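Local structure of pantothenate synthetase (Francisella tularensis subsp. tularensis, 3N8H) at residues Leu209-Phe214 with Phe256-Pro262; Phe214-Leu220 with Tyr233-Leu237. The protein catalyses the ATP-dependent condensation of pantoate with beta-alanine to pantothenate, most likely through a pantoyl-adenylate intermediate. One frame throughout, in Å; residues are numbered along the deposited sequence. Where two conformers were deposited one is given.

Interaction 1 (Leu209-Phe214 with Phe256-Pro262); sequences LRQDDF and FLKETGP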
loop_
_atom_site.group_PDB
_atom_site.type_symbol
_atom_site.label_atom_id
_atom_site.label_comp_id
_atom_site.label_asym_id
_atom_site.label_seq_id
_atom_site.Cartn_x
_atom_site.Cartn_y
_atom_site.Cartn_z
ATOM N N LEU A 209 -1.839 -3.067 -39.275
ATOM C CA LEU A 209 -2.468 -3.891 -38.257
ATOM C C LEU A 209 -3.847 -4.371 -38.706
ATOM O O LEU A 209 -4.190 -5.531 -38.531
ATOM C CB LEU A 209 -2.548 -3.130 -36.925
ATOM C CG LEU A 209 -1.199 -2.913 -36.207
ATOM C CD1 LEU A 209 -1.332 -1.924 -35.023
ATOM C CD2 LEU A 209 -0.578 -4.259 -35.770
ATOM N N ARG A 210 -4.627 -3.475 -39.302
ATOM C CA ARG A 210 -5.991 -3.805 -39.740
ATOM C C ARG A 210 -6.071 -4.895 -40.803
ATOM O O ARG A 210 -7.064 -5.606 -40.883
ATOM C CB ARG A 210 -6.712 -2.553 -40.228
ATOM C CG ARG A 210 -7.388 -1.851 -39.101
ATOM C CD ARG A 210 -8.282 -0.732 -39.569
ATOM N NE ARG A 210 -8.993 -0.203 -38.412
ATOM C CZ ARG A 210 -9.609 0.969 -38.381
ATOM N NH1 ARG A 210 -9.617 1.746 -39.455
ATOM N NH2 ARG A 210 -10.222 1.349 -37.268
ATOM N N GLN A 211 -5.033 -5.007 -41.621
ATOM C CA GLN A 211 -4.942 -6.063 -42.623
ATOM C C GLN A 211 -4.281 -7.356 -42.131
ATOM O O GLN A 211 -4.105 -8.285 -42.908
ATOM C CB GLN A 211 -4.147 -5.562 -43.835
ATOM C CG GLN A 211 -4.649 -4.259 -44.419
ATOM C CD GLN A 211 -3.735 -3.733 -45.507
ATOM O OE1 GLN A 211 -2.589 -4.165 -45.630
ATOM N NE2 GLN A 211 -4.238 -2.795 -46.303
ATOM N N ASP A 212 -3.884 -7.425 -40.865
ATOM C CA ASP A 212 -3.073 -8.559 -40.419
ATOM C C ASP A 212 -3.880 -9.619 -39.703
ATOM O O ASP A 212 -4.900 -9.310 -39.091
ATOM C CB ASP A 212 -1.921 -8.108 -39.513
ATOM C CG ASP A 212 -0.655 -8.898 -39.766
ATOM O OD1 ASP A 212 0.060 -8.553 -40.726
ATOM O OD2 ASP A 212 -0.388 -9.874 -39.030
ATOM N N ASP A 213 -3.417 -10.869 -39.784
ATOM C CA ASP A 213 -4.047 -11.963 -39.057
ATOM C C ASP A 213 -3.217 -12.374 -37.847
ATOM O O ASP A 213 -3.659 -13.181 -37.027
ATOM C CB ASP A 213 -4.349 -13.170 -39.966
ATOM C CG ASP A 213 -3.098 -13.793 -40.575
ATOM O OD1 ASP A 213 -1.979 -13.528 -40.089
ATOM O OD2 ASP A 213 -3.245 -14.558 -41.556
ATOM N N PHE A 214 -2.021 -11.800 -37.732
ATOM C CA PHE A 214 -1.200 -11.992 -36.542
ATOM C C PHE A 214 -0.695 -13.438 -36.444
ATOM O O PHE A 214 -0.320 -13.902 -35.376
ATOM C CB PHE A 214 -1.994 -11.620 -35.291
ATOM C CG PHE A 214 -2.538 -10.211 -35.327
ATOM C CD1 PHE A 214 -1.700 -9.128 -35.102
ATOM C CD2 PHE A 214 -3.865 -9.971 -35.643
ATOM C CE1 PHE A 214 -2.178 -7.831 -35.157
ATOM C CE2 PHE A 214 -4.355 -8.665 -35.701
ATOM C CZ PHE A 214 -3.503 -7.597 -35.462
ATOM N N PHE A 256 -5.822 -5.182 -28.293
ATOM C CA PHE A 256 -7.145 -5.454 -28.870
ATOM C C PHE A 256 -7.301 -6.964 -29.029
ATOM O O PHE A 256 -6.307 -7.696 -29.006
ATOM C CB PHE A 256 -7.297 -4.746 -30.239
ATOM C CG PHE A 256 -6.035 -4.773 -31.087
ATOM C CD1 PHE A 256 -5.648 -5.931 -31.740
ATOM C CD2 PHE A 256 -5.229 -3.641 -31.211
ATOM C CE1 PHE A 256 -4.487 -5.966 -32.527
ATOM C CE2 PHE A 256 -4.056 -3.670 -31.983
ATOM C CZ PHE A 256 -3.691 -4.850 -32.642
ATOM N N LEU A 257 -8.541 -7.432 -29.179
ATOM C CA LEU A 257 -8.809 -8.841 -29.479
ATOM C C LEU A 257 -8.165 -9.225 -30.808
ATOM O O LEU A 257 -8.216 -8.458 -31.756
ATOM C CB LEU A 257 -10.310 -9.083 -29.563
ATOM C CG LEU A 257 -11.100 -8.931 -28.264
ATOM C CD1 LEU A 257 -12.593 -8.955 -28.541
ATOM C CD2 LEU A 257 -10.722 -10.044 -27.302
ATOM N N LYS A 258 -7.550 -10.407 -30.867
ATOM C CA LYS A 258 -6.896 -10.879 -32.090
ATOM C C LYS A 258 -7.889 -11.041 -33.235
ATOM O O LYS A 258 -7.585 -10.713 -34.377
ATOM C CB LYS A 258 -6.137 -12.189 -31.820
ATOM C CG LYS A 258 -5.432 -12.807 -33.039
ATOM C CD LYS A 258 -6.360 -13.735 -33.824
ATOM C CE LYS A 258 -5.613 -14.559 -34.871
ATOM N NZ LYS A 258 -4.643 -15.516 -34.258
ATOM N N GLU A 259 -9.081 -11.539 -32.914
ATOM C CA GLU A 259 -10.133 -11.771 -33.904
ATOM C C GLU A 259 -10.618 -10.481 -34.573
ATOM O O GLU A 259 -11.012 -10.484 -35.749
ATOM C CB GLU A 259 -11.318 -12.497 -33.246
ATOM C CG GLU A 259 -12.672 -12.292 -33.937
ATOM C CD GLU A 259 -12.838 -13.109 -35.220
ATOM O OE1 GLU A 259 -12.010 -14.013 -35.475
ATOM O OE2 GLU A 259 -13.808 -12.849 -35.969
ATOM N N THR A 260 -10.603 -9.375 -33.829
ATOM C CA THR A 260 -11.135 -8.110 -34.343
ATOM C C THR A 260 -10.068 -7.150 -34.871
ATOM O O THR A 260 -10.305 -6.416 -35.831
ATOM C CB THR A 260 -11.980 -7.366 -33.284
ATOM O OG1 THR A 260 -11.139 -6.916 -32.213
ATOM C CG2 THR A 260 -13.063 -8.279 -32.733
ATOM N N GLY A 261 -8.896 -7.142 -34.246
ATOM C CA GLY A 261 -7.897 -6.143 -34.589
ATOM C C GLY A 261 -8.346 -4.797 -34.020
ATOM O O GLY A 261 -9.300 -4.745 -33.222
ATOM N N PRO A 262 -7.656 -3.703 -34.394
ATOM C CA PRO A 262 -8.018 -2.398 -33.826
ATOM C C PRO A 262 -9.158 -1.765 -34.620
ATOM O O PRO A 262 -8.970 -0.772 -35.316
ATOM C CB PRO A 262 -6.716 -1.582 -33.951
ATOM C CG PRO A 262 -6.036 -2.157 -35.151
ATOM C CD PRO A 262 -6.425 -3.633 -35.211
#
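P262 O accepts from two nitrogens of one guanidinium, R210 NE and R210 NH2, each at 3.1 Å, and lies near the guanidinium plane at its edge. R210 NH1 bonds to P182 O, so a single side chain in the last part of helix 196-210 holds two backbone carbonyls, one of them close to the C-terminus. Behind this polar clasp the contact is apolar. L209 CB rests on P262 CG at 4.0 Å, and L209 CD1 reaches F256 CE2 at 4.4 Å. F214 CZ meets F256 CE1 at 3.5 Å; the two rings are oblique, with centroids 5.7 Å apart and planes at 48°. F214, with positive phi (68°), closes an Asx turn in which D212 OD2 accepts from F214 N at 2.8 Å. Strand 250-257 is an outer strand, within the chain, of the three-stranded antiparallel sheet in the C-terminal part of this pantothenate synthetase, and the contact joins the last part of helix 196-210 and the chain after it to the chain leaving that strand. There L257 O accepts from G261 N at 2.9 Å, closing a helical turn. G261 has phi 73°, and a CB on it would run into P262 CD; G261 CA lies 4.5 Å from F214 CE2. Farther out, K258 CE comes 3.2 Å from D213 O, and K258 O lies 4.0 Å from F214 CD2. I241 and L243 of the middle strand also touch F256, whose side chain is about 6 Å from that of E151, a predicted ATP-binding residue.

Interaction 2 (Phe214-Leu220 with Tyr233-Leu237); sequences FSNLEEL and YIQKL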
loop_
_atom_site.group_PDB
_atom_site.type_symbol
_atom_site.label_atom_id
_atom_site.label_comp_id
_atom_site.label_asym_id
_atom_site.label_seq_id
_atom_site.Cartn_x
_atom_site.Cartn_y
_atom_site.Cartn_z
ATOM N N PHE A 214 -2.021 -11.800 -37.732
ATOM C CA PHE A 214 -1.200 -11.992 -36.542
ATOM C C PHE A 214 -0.695 -13.438 -36.444
ATOM O O PHE A 214 -0.320 -13.902 -35.376
ATOM C CB PHE A 214 -1.994 -11.620 -35.291
ATOM C CG PHE A 214 -2.538 -10.211 -35.327
ATOM C CD1 PHE A 214 -1.700 -9.128 -35.102
ATOM C CD2 PHE A 214 -3.865 -9.971 -35.643
ATOM C CE1 PHE A 214 -2.178 -7.831 -35.157
ATOM C CE2 PHE A 214 -4.355 -8.665 -35.701
ATOM C CZ PHE A 214 -3.503 -7.597 -35.462
ATOM N N SER A 215 -0.697 -14.147 -37.561
ATOM C CA SER A 215 -0.212 -15.530 -37.542
ATOM C C SER A 215 1.313 -15.556 -37.524
ATOM O O SER A 215 1.932 -16.586 -37.255
ATOM C CB SER A 215 -0.714 -16.283 -38.769
ATOM O OG SER A 215 -0.217 -15.688 -39.954
ATOM N N ASN A 216 1.915 -14.417 -37.849
ATOM C CA ASN A 216 3.365 -14.321 -37.902
ATOM C C ASN A 216 3.829 -12.956 -37.393
ATOM O O ASN A 216 3.934 -11.999 -38.162
ATOM C CB ASN A 216 3.874 -14.571 -39.319
ATOM C CG ASN A 216 5.387 -14.599 -39.392
ATOM O OD1 ASN A 216 6.073 -14.243 -38.443
ATOM N ND2 ASN A 216 5.913 -15.035 -40.523
ATOM N N LEU A 217 4.115 -12.878 -36.095
ATOM C CA LEU A 217 4.488 -11.605 -35.484
ATOM C C LEU A 217 5.855 -11.106 -35.947
ATOM O O LEU A 217 6.117 -9.911 -35.957
ATOM C CB LEU A 217 4.423 -11.713 -33.977
ATOM C CG LEU A 217 3.065 -12.205 -33.455
ATOM C CD1 LEU A 217 3.100 -12.338 -31.943
ATOM C CD2 LEU A 217 1.932 -11.276 -33.896
ATOM N N GLU A 218 6.703 -12.029 -36.374
ATOM C CA GLU A 218 8.013 -11.690 -36.914
ATOM C C GLU A 218 7.916 -10.821 -38.165
ATOM O O GLU A 218 8.562 -9.781 -38.272
ATOM C CB GLU A 218 8.761 -12.982 -37.243
ATOM C CG GLU A 218 10.198 -13.019 -36.765
ATOM C CD GLU A 218 11.183 -12.760 -37.885
ATOM O OE1 GLU A 218 12.076 -13.611 -38.110
ATOM O OE2 GLU A 218 11.049 -11.708 -38.550
ATOM N N GLU A 219 7.133 -11.267 -39.135
ATOM C CA GLU A 219 6.947 -10.502 -40.369
ATOM C C GLU A 219 6.170 -9.216 -40.075
ATOM O O GLU A 219 6.384 -8.194 -40.725
ATOM C CB GLU A 219 6.193 -11.325 -41.411
ATOM C CG GLU A 219 7.026 -12.414 -42.056
ATOM C CD GLU A 219 6.228 -13.224 -43.064
ATOM O OE1 GLU A 219 5.003 -12.982 -43.178
ATOM O OE2 GLU A 219 6.825 -14.101 -43.737
ATOM N N LEU A 220 5.277 -9.269 -39.081
ATOM C CA LEU A 220 4.468 -8.103 -38.738
ATOM C C LEU A 220 5.367 -7.051 -38.094
ATOM O O LEU A 220 5.193 -5.854 -38.305
ATOM C CB LEU A 220 3.304 -8.497 -37.810
ATOM C CG LEU A 220 2.423 -7.385 -37.221
ATOM C CD1 LEU A 220 1.965 -6.431 -38.329
ATOM C CD2 LEU A 220 1.208 -7.970 -36.485
ATOM N N TYR A 233 7.509 -4.236 -28.364
ATOM C CA TYR A 233 7.090 -5.630 -28.268
ATOM C C TYR A 233 5.754 -5.801 -28.949
ATOM O O TYR A 233 4.991 -4.843 -29.125
ATOM C CB TYR A 233 7.029 -6.114 -26.809
ATOM C CG TYR A 233 6.013 -5.392 -25.950
ATOM C CD1 TYR A 233 6.401 -4.350 -25.101
ATOM C CD2 TYR A 233 4.668 -5.738 -25.997
ATOM C CE1 TYR A 233 5.473 -3.682 -24.318
ATOM C CE2 TYR A 233 3.736 -5.074 -25.223
ATOM C CZ TYR A 233 4.144 -4.049 -24.382
ATOM O OH TYR A 233 3.210 -3.394 -23.606
ATOM N N ILE A 234 5.503 -7.019 -29.395
ATOM C CA ILE A 234 4.168 -7.410 -29.824
ATOM C C ILE A 234 3.970 -8.852 -29.376
ATOM O O ILE A 234 4.849 -9.705 -29.571
ATOM C CB ILE A 234 3.939 -7.240 -31.352
ATOM C CG1 ILE A 234 2.462 -7.460 -31.711
ATOM C CG2 ILE A 234 4.874 -8.163 -32.168
ATOM C CD1 ILE A 234 2.104 -6.935 -33.114
ATOM N N GLN A 235 2.840 -9.115 -28.735
ATOM C CA GLN A 235 2.601 -10.434 -28.171
ATOM C C GLN A 235 1.126 -10.778 -28.139
ATOM O O GLN A 235 0.258 -9.894 -28.029
ATOM C CB GLN A 235 3.140 -10.494 -26.737
ATOM C CG GLN A 235 4.649 -10.424 -26.633
ATOM C CD GLN A 235 5.207 -11.363 -25.580
ATOM O OE1 GLN A 235 4.464 -11.962 -24.795
ATOM N NE2 GLN A 235 6.524 -11.489 -25.554
ATOM N N LYS A 236 0.843 -12.069 -28.230
ATOM C CA LYS A 236 -0.494 -12.572 -27.940
ATOM C C LYS A 236 -0.558 -13.032 -26.499
ATOM O O LYS A 236 0.210 -13.887 -26.081
ATOM C CB LYS A 236 -0.859 -13.737 -28.852
ATOM C CG LYS A 236 -0.759 -13.416 -30.326
ATOM C CD LYS A 236 -1.032 -14.642 -31.178
ATOM C CE LYS A 236 -0.606 -14.412 -32.608
ATOM N NZ LYS A 236 -0.851 -15.632 -33.455
ATOM N N LEU A 237 -1.458 -12.440 -25.733
ATOM C CA LEU A 237 -1.733 -12.922 -24.387
ATOM C C LEU A 237 -3.186 -13.359 -24.386
ATOM O O LEU A 237 -4.085 -12.543 -24.609
ATOM C CB LEU A 237 -1.503 -11.824 -23.348
ATOM C CG LEU A 237 -1.174 -12.180 -21.886
ATOM C CD1 LEU A 237 -2.001 -11.325 -20.919
ATOM C CD2 LEU A 237 -1.311 -13.670 -21.569
#
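L217, in the first turn of helix 217-225, and I234, on strand 230-237, form the centre of this contact. With chi1 m and chi2 t, L217 extends over the strand: L217 CB is 4.0 Å from I234 CG2, L217 CD1 reaches I234 O at 4.0 Å and Q235 CA at 4.3 Å, and L217 CD2 lies 4.2 Å from K236 CE. I234 has both chi angles t, which carries I234 CD1 inward to L220 CD2 at 3.6 Å. L220 (chi1 t, chi2 p) comes from the next inward-facing position of the helix, three residues on, so I234 packs against two leucines of one helical face. I234 and K236 point their CB atoms at the helix side and Q235 away, the alternation of a beta strand. The helix start is fixed by N216 as N-cap: with chi1 t, N216 OD1 accepts from E219 N at 3.2 Å. F214, two residues before the N-cap, keeps chi1 m, and its side chain touches L209 and I241. K236 is almost fully extended, chi2 to chi4 all t, so that its aliphatic stem passes L217 and F214, with K236 CE 4.1 Å from F214 CB. K236 NZ gives a weak hydrogen bond to F214 O at 2.6 Å, where the position of the carbonyl is less certain. Helix 217-225 thus packs on one face of the antiparallel sheet. The chemistry is consistent with aliphatic packing, rather than directed bonds, joining helix to strand; the weak K236 tie reaches only the chain before the helix.

How the interactions relate
F214 belongs to both contacts. With centres 10 Å apart, they address the two outer strands, within the chain, of one antiparallel sheet, 250-257 in interaction 1 and 230-237 in interaction 2, from consecutive helices. Interaction 1 is mostly buried, joins aromatic packing to a two-pronged arginine bond, and lies nearer the nucleotide site. Interaction 2 is only partly buried and mainly aliphatic, away from the annotated sites, with its one polar tie weak. They touch where L220 CD2 lies 4.2 Å from L209 CD2, and where D212 OD2 lies 3.6 Å from L220 CD2; nearer the surface, K258 NZ and K236 NZ bring like charges within 3.9 Å.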